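Local coordinates for fiber protein (Human adenovirus 16, PDB 3CNC) that probably forms the trimeric knob at the end of the viral fiber, the part that meets a host-cell receptor, with association with CD46 varying among species B fibers, at residues F166-T171 with L206-F211; L53-V58 with Y185-S190. All coordinates share one frame; numbering follows the deposited sequence.

Contact 1: residues F166-T171 with L206-F211; sequences FPLKVT and LITSPF
This is a buried apolar contact between the two sheets of the knob's antiparallel beta sandwich. Leu168 and Val170 lie on strand 165-174 of one sheet. Thr208 lies in the loop that runs up to the other sheet, and Phe211 begins the strand 211-216 there. The side chains of Val170 and Phe211 reach for each other from facing sides. Val170 CG1 sits over the middle of one face of the Phe211 ring, 3.7 Å from its centroid. It stands only 12° off the ring normal, so this is a CH-pi contact. CG2 lies toward one side of the ring, 4.0 Å from Phe211 CD1. The Val170 torsion explains this placement: CG1 is anti to the backbone N (chi1 -179°), and CG2 lies beside that N, anti to the carbonyl carbon. Phe211 CG is likewise anti to its own N, at 177°, which extends the ring toward the valine.

The side chains of Leu168 and Thr208 cross at about a right angle. Leu168 CD1 is 3.8 Å from Thr208 CG2. The threonine hydroxyl has a different task, because OG1 is hydrogen-bonded to the backbone N of Leu70 on strand 63-72. Nearby, Ser209 OG is bonded to Tyr157 N, and Trp191 packs against both Val170 and Thr208. On the adjoining part of the loop, Pro210 packs on Tyr151 of the second subunit.

No hydrogen bond crosses between 166-171 and 206-211. Their direct attraction therefore rests on methyl groups and one aromatic face, while the buried hydroxyls of Thr208 and Ser209 are satisfied by backbone N-H groups of neighbouring strands.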
# COMPACT_ATOMS: atom_id res chain seq x y z
N PHE A 166 9.36 -2.52 -17.17
CA PHE A 166 8.12 -2.43 -17.91
C PHE A 166 6.96 -2.42 -16.92
O PHE A 166 6.82 -3.34 -16.11
CB PHE A 166 7.97 -3.60 -18.89
CG PHE A 166 8.94 -3.56 -20.03
CD1 PHE A 166 10.28 -3.90 -19.84
CD2 PHE A 166 8.53 -3.16 -21.30
CE1 PHE A 166 11.19 -3.85 -20.90
CE2 PHE A 166 9.43 -3.10 -22.37
CZ PHE A 166 10.77 -3.45 -22.16
N PRO A 167 6.14 -1.38 -16.96
CA PRO A 167 4.99 -1.26 -16.05
C PRO A 167 3.89 -2.27 -16.38
O PRO A 167 3.55 -2.47 -17.55
CB PRO A 167 4.53 0.17 -16.28
CG PRO A 167 4.81 0.37 -17.74
CD PRO A 167 6.21 -0.22 -17.87
N LEU A 168 3.35 -2.91 -15.35
CA LEU A 168 2.28 -3.89 -15.51
C LEU A 168 1.04 -3.37 -14.79
O LEU A 168 1.05 -3.14 -13.59
CB LEU A 168 2.69 -5.24 -14.90
CG LEU A 168 3.96 -5.91 -15.43
CD1 LEU A 168 4.30 -7.08 -14.54
CD2 LEU A 168 3.75 -6.39 -16.88
N LYS A 169 -0.04 -3.17 -15.55
CA LYS A 169 -1.29 -2.70 -14.97
C LYS A 169 -1.99 -3.90 -14.34
O LYS A 169 -2.24 -4.91 -15.00
CB LYS A 169 -2.14 -2.03 -16.05
CG LYS A 169 -1.50 -0.75 -16.56
CD LYS A 169 -2.28 -0.09 -17.70
CE LYS A 169 -1.59 1.19 -18.14
NZ LYS A 169 -2.24 1.82 -19.32
N VAL A 170 -2.27 -3.77 -13.05
CA VAL A 170 -2.90 -4.82 -12.27
C VAL A 170 -4.35 -4.53 -11.95
O VAL A 170 -4.69 -3.43 -11.53
CB VAL A 170 -2.16 -4.99 -10.93
CG1 VAL A 170 -2.80 -6.10 -10.13
CG2 VAL A 170 -0.69 -5.23 -11.19
N THR A 171 -5.21 -5.53 -12.13
CA THR A 171 -6.63 -5.37 -11.82
C THR A 171 -7.03 -6.50 -10.91
O THR A 171 -6.78 -7.66 -11.22
CB THR A 171 -7.54 -5.45 -13.05
OG1 THR A 171 -7.15 -4.47 -14.01
CG2 THR A 171 -8.99 -5.20 -12.65
N LEU A 206 9.73 -15.23 -16.05
CA LEU A 206 8.73 -14.18 -15.86
C LEU A 206 8.56 -13.87 -14.37
O LEU A 206 8.16 -14.73 -13.58
CB LEU A 206 7.40 -14.61 -16.48
CG LEU A 206 6.12 -13.85 -16.13
CD1 LEU A 206 6.28 -12.39 -16.48
CD2 LEU A 206 4.95 -14.44 -16.90
N ILE A 207 8.89 -12.64 -13.99
CA ILE A 207 8.80 -12.20 -12.61
C ILE A 207 8.01 -10.89 -12.50
O ILE A 207 8.41 -9.88 -13.08
CB ILE A 207 10.21 -11.96 -12.00
CG1 ILE A 207 11.04 -13.24 -12.05
CG2 ILE A 207 10.09 -11.45 -10.54
CD1 ILE A 207 12.48 -13.07 -11.58
N THR A 208 6.89 -10.92 -11.79
CA THR A 208 6.11 -9.69 -11.58
C THR A 208 6.56 -9.21 -10.21
O THR A 208 6.64 -10.01 -9.27
CB THR A 208 4.57 -9.93 -11.57
OG1 THR A 208 4.22 -10.83 -10.51
CG2 THR A 208 4.10 -10.55 -12.91
N SER A 209 6.90 -7.94 -10.08
CA SER A 209 7.33 -7.45 -8.78
C SER A 209 6.11 -7.38 -7.86
O SER A 209 4.96 -7.33 -8.31
CB SER A 209 8.03 -6.08 -8.91
OG SER A 209 7.15 -5.07 -9.38
N PRO A 210 6.36 -7.40 -6.54
CA PRO A 210 5.35 -7.34 -5.49
C PRO A 210 4.22 -6.33 -5.68
O PRO A 210 4.46 -5.14 -5.87
CB PRO A 210 6.18 -7.03 -4.24
CG PRO A 210 7.44 -7.81 -4.50
CD PRO A 210 7.72 -7.48 -5.96
N PHE A 211 2.99 -6.82 -5.65
CA PHE A 211 1.84 -5.93 -5.75
C PHE A 211 1.15 -5.90 -4.37
O PHE A 211 0.90 -6.95 -3.78
CB PHE A 211 0.85 -6.42 -6.81
CG PHE A 211 -0.39 -5.56 -6.90
CD1 PHE A 211 -0.29 -4.23 -7.31
CD2 PHE A 211 -1.63 -6.06 -6.52
CE1 PHE A 211 -1.42 -3.42 -7.33
CE2 PHE A 211 -2.77 -5.25 -6.54
CZ PHE A 211 -2.66 -3.93 -6.94

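Contact 2: residues L53-V58 with Y185-S190; sequences LTLVLV and YAMNFS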
# COMPACT_ATOMS: atom_id res chain seq x y z
N LEU A 53 2.95 -19.05 -7.81
CA LEU A 53 2.15 -17.95 -7.29
C LEU A 53 2.40 -17.74 -5.81
O LEU A 53 2.22 -18.65 -5.00
CB LEU A 53 0.66 -18.23 -7.48
CG LEU A 53 -0.27 -17.25 -6.74
CD1 LEU A 53 -0.24 -15.90 -7.44
CD2 LEU A 53 -1.68 -17.80 -6.70
N THR A 54 2.83 -16.53 -5.45
CA THR A 54 3.04 -16.21 -4.04
C THR A 54 1.93 -15.24 -3.65
O THR A 54 1.79 -14.16 -4.22
CB THR A 54 4.39 -15.54 -3.79
OG1 THR A 54 5.44 -16.43 -4.19
CG2 THR A 54 4.57 -15.23 -2.31
N LEU A 55 1.12 -15.64 -2.69
CA LEU A 55 0.03 -14.79 -2.26
C LEU A 55 -0.05 -14.82 -0.75
O LEU A 55 -0.10 -15.89 -0.15
CB LEU A 55 -1.30 -15.27 -2.86
CG LEU A 55 -2.56 -14.51 -2.42
CD1 LEU A 55 -2.56 -13.14 -3.07
CD2 LEU A 55 -3.83 -15.29 -2.82
N VAL A 56 -0.05 -13.65 -0.14
CA VAL A 56 -0.15 -13.57 1.31
C VAL A 56 -1.35 -12.70 1.69
O VAL A 56 -1.45 -11.54 1.28
CB VAL A 56 1.10 -12.95 1.93
CG1 VAL A 56 1.14 -13.27 3.42
CG2 VAL A 56 2.34 -13.44 1.20
N LEU A 57 -2.26 -13.28 2.47
CA LEU A 57 -3.44 -12.55 2.94
C LEU A 57 -3.31 -12.44 4.46
O LEU A 57 -3.20 -13.46 5.14
CB LEU A 57 -4.72 -13.30 2.55
CG LEU A 57 -4.91 -13.51 1.04
CD1 LEU A 57 -6.22 -14.27 0.79
CD2 LEU A 57 -4.91 -12.19 0.33
N VAL A 58 -3.32 -11.22 4.98
CA VAL A 58 -3.20 -11.04 6.43
C VAL A 58 -4.36 -10.26 7.08
O VAL A 58 -4.66 -9.13 6.67
CB VAL A 58 -1.90 -10.31 6.79
CG1 VAL A 58 -1.73 -10.27 8.30
CG2 VAL A 58 -0.72 -11.00 6.12
N TYR A 185 -16.94 -17.22 -2.82
CA TYR A 185 -16.11 -16.02 -2.98
C TYR A 185 -15.23 -16.09 -4.20
O TYR A 185 -14.90 -17.17 -4.67
CB TYR A 185 -15.23 -15.80 -1.76
CG TYR A 185 -15.99 -15.85 -0.47
CD1 TYR A 185 -16.16 -17.05 0.21
CD2 TYR A 185 -16.61 -14.71 0.04
CE1 TYR A 185 -16.93 -17.11 1.37
CE2 TYR A 185 -17.39 -14.76 1.19
CZ TYR A 185 -17.54 -15.96 1.85
OH TYR A 185 -18.31 -16.02 2.99
N ALA A 186 -14.83 -14.92 -4.69
CA ALA A 186 -13.96 -14.86 -5.85
C ALA A 186 -12.94 -13.75 -5.68
O ALA A 186 -13.23 -12.70 -5.11
CB ALA A 186 -14.78 -14.62 -7.13
N MET A 187 -11.74 -14.00 -6.22
CA MET A 187 -10.65 -13.03 -6.17
C MET A 187 -9.82 -13.23 -7.44
O MET A 187 -9.10 -14.22 -7.56
CB MET A 187 -9.80 -13.26 -4.92
CG MET A 187 -8.72 -12.22 -4.70
SD MET A 187 -8.06 -12.30 -3.02
CE MET A 187 -6.69 -13.31 -3.25
N ASN A 188 -9.91 -12.31 -8.38
CA ASN A 188 -9.16 -12.43 -9.62
C ASN A 188 -8.11 -11.36 -9.81
O ASN A 188 -8.33 -10.19 -9.49
CB ASN A 188 -10.10 -12.41 -10.84
CG ASN A 188 -11.11 -13.53 -10.79
OD1 ASN A 188 -10.92 -14.51 -10.08
ND2 ASN A 188 -12.17 -13.40 -11.57
N PHE A 189 -6.97 -11.77 -10.34
CA PHE A 189 -5.89 -10.84 -10.60
C PHE A 189 -5.51 -10.96 -12.07
O PHE A 189 -5.55 -12.06 -12.64
CB PHE A 189 -4.65 -11.18 -9.77
CG PHE A 189 -4.89 -11.23 -8.30
CD1 PHE A 189 -5.41 -12.38 -7.72
CD2 PHE A 189 -4.58 -10.14 -7.50
CE1 PHE A 189 -5.61 -12.44 -6.34
CE2 PHE A 189 -4.78 -10.19 -6.12
CZ PHE A 189 -5.29 -11.34 -5.53
N SER A 190 -5.16 -9.84 -12.67
CA SER A 190 -4.71 -9.82 -14.05
C SER A 190 -3.64 -8.74 -14.17
O SER A 190 -3.79 -7.65 -13.62
CB SER A 190 -5.87 -9.55 -15.04
OG SER A 190 -6.36 -8.23 -14.97
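The backbone N of Leu55, a residue that packs on Met187 and Phe189, is hydrogen-bonded to Thr32 OG1, an oxygen that also makes a weak hydrogen bond to Leu53 O. Two backbone groups of strand 51-60 thus hold one threonine oxygen. The leucine side chain is apolar and reaches toward strand 185-194. With CG anti to the backbone N, it extends from its strand and carries both methyls to the facing sheet. Its CD2 meets Met187 CE tip to tip at 3.5 Å. Its other branch, CD1, lies 4.1 Å from Phe189 CZ and approaches that ring obliquely.

The two strands belong to opposing sheets of the knob's beta sandwich. The axes of the two short segments come no closer than 12.0 Å, and their directions differ by 132°. Side chains alone span this gap, and no hydrogen bond crosses it.

Met187 CE is the meeting point for both leucines. The methionine chain is extended through its first two torsions and then bends at chi3 (95°), which sets CE among the leucine methyls. Leu57 also meets it tip to tip, and both its methyls, CD1 and CD2, lie 4.2 Å from Met187 CE. Met187 CE also lies in the plane of the Phe189 ring, at its edge. Leu92 of strand 85-94 packs on both Leu55 and Met187. The Phe189 ring also meets the ring of Phe213, with the planes at about 70°.

Overall arrangement
From the N terminus, the chain first passes through 53-58 in the larger sheet. It then reaches 166-171 and, next along the chain, 185-190, which lie on neighbouring strands of the smaller sheet. The chain returns to the larger sheet through 206-211. Contact 2 closes a loop of 126 residues and contact 1 one of 34. The two loops cross, because 166-171 falls within the first and 206-211 beyond it. Both contacts join the same two sheets, with centres about 14 Å apart. They also touch directly: Thr171 N and Ser190 O are 3.0 Å apart, a probable hydrogen bond. Residues of both contacts also pack on the second subunit.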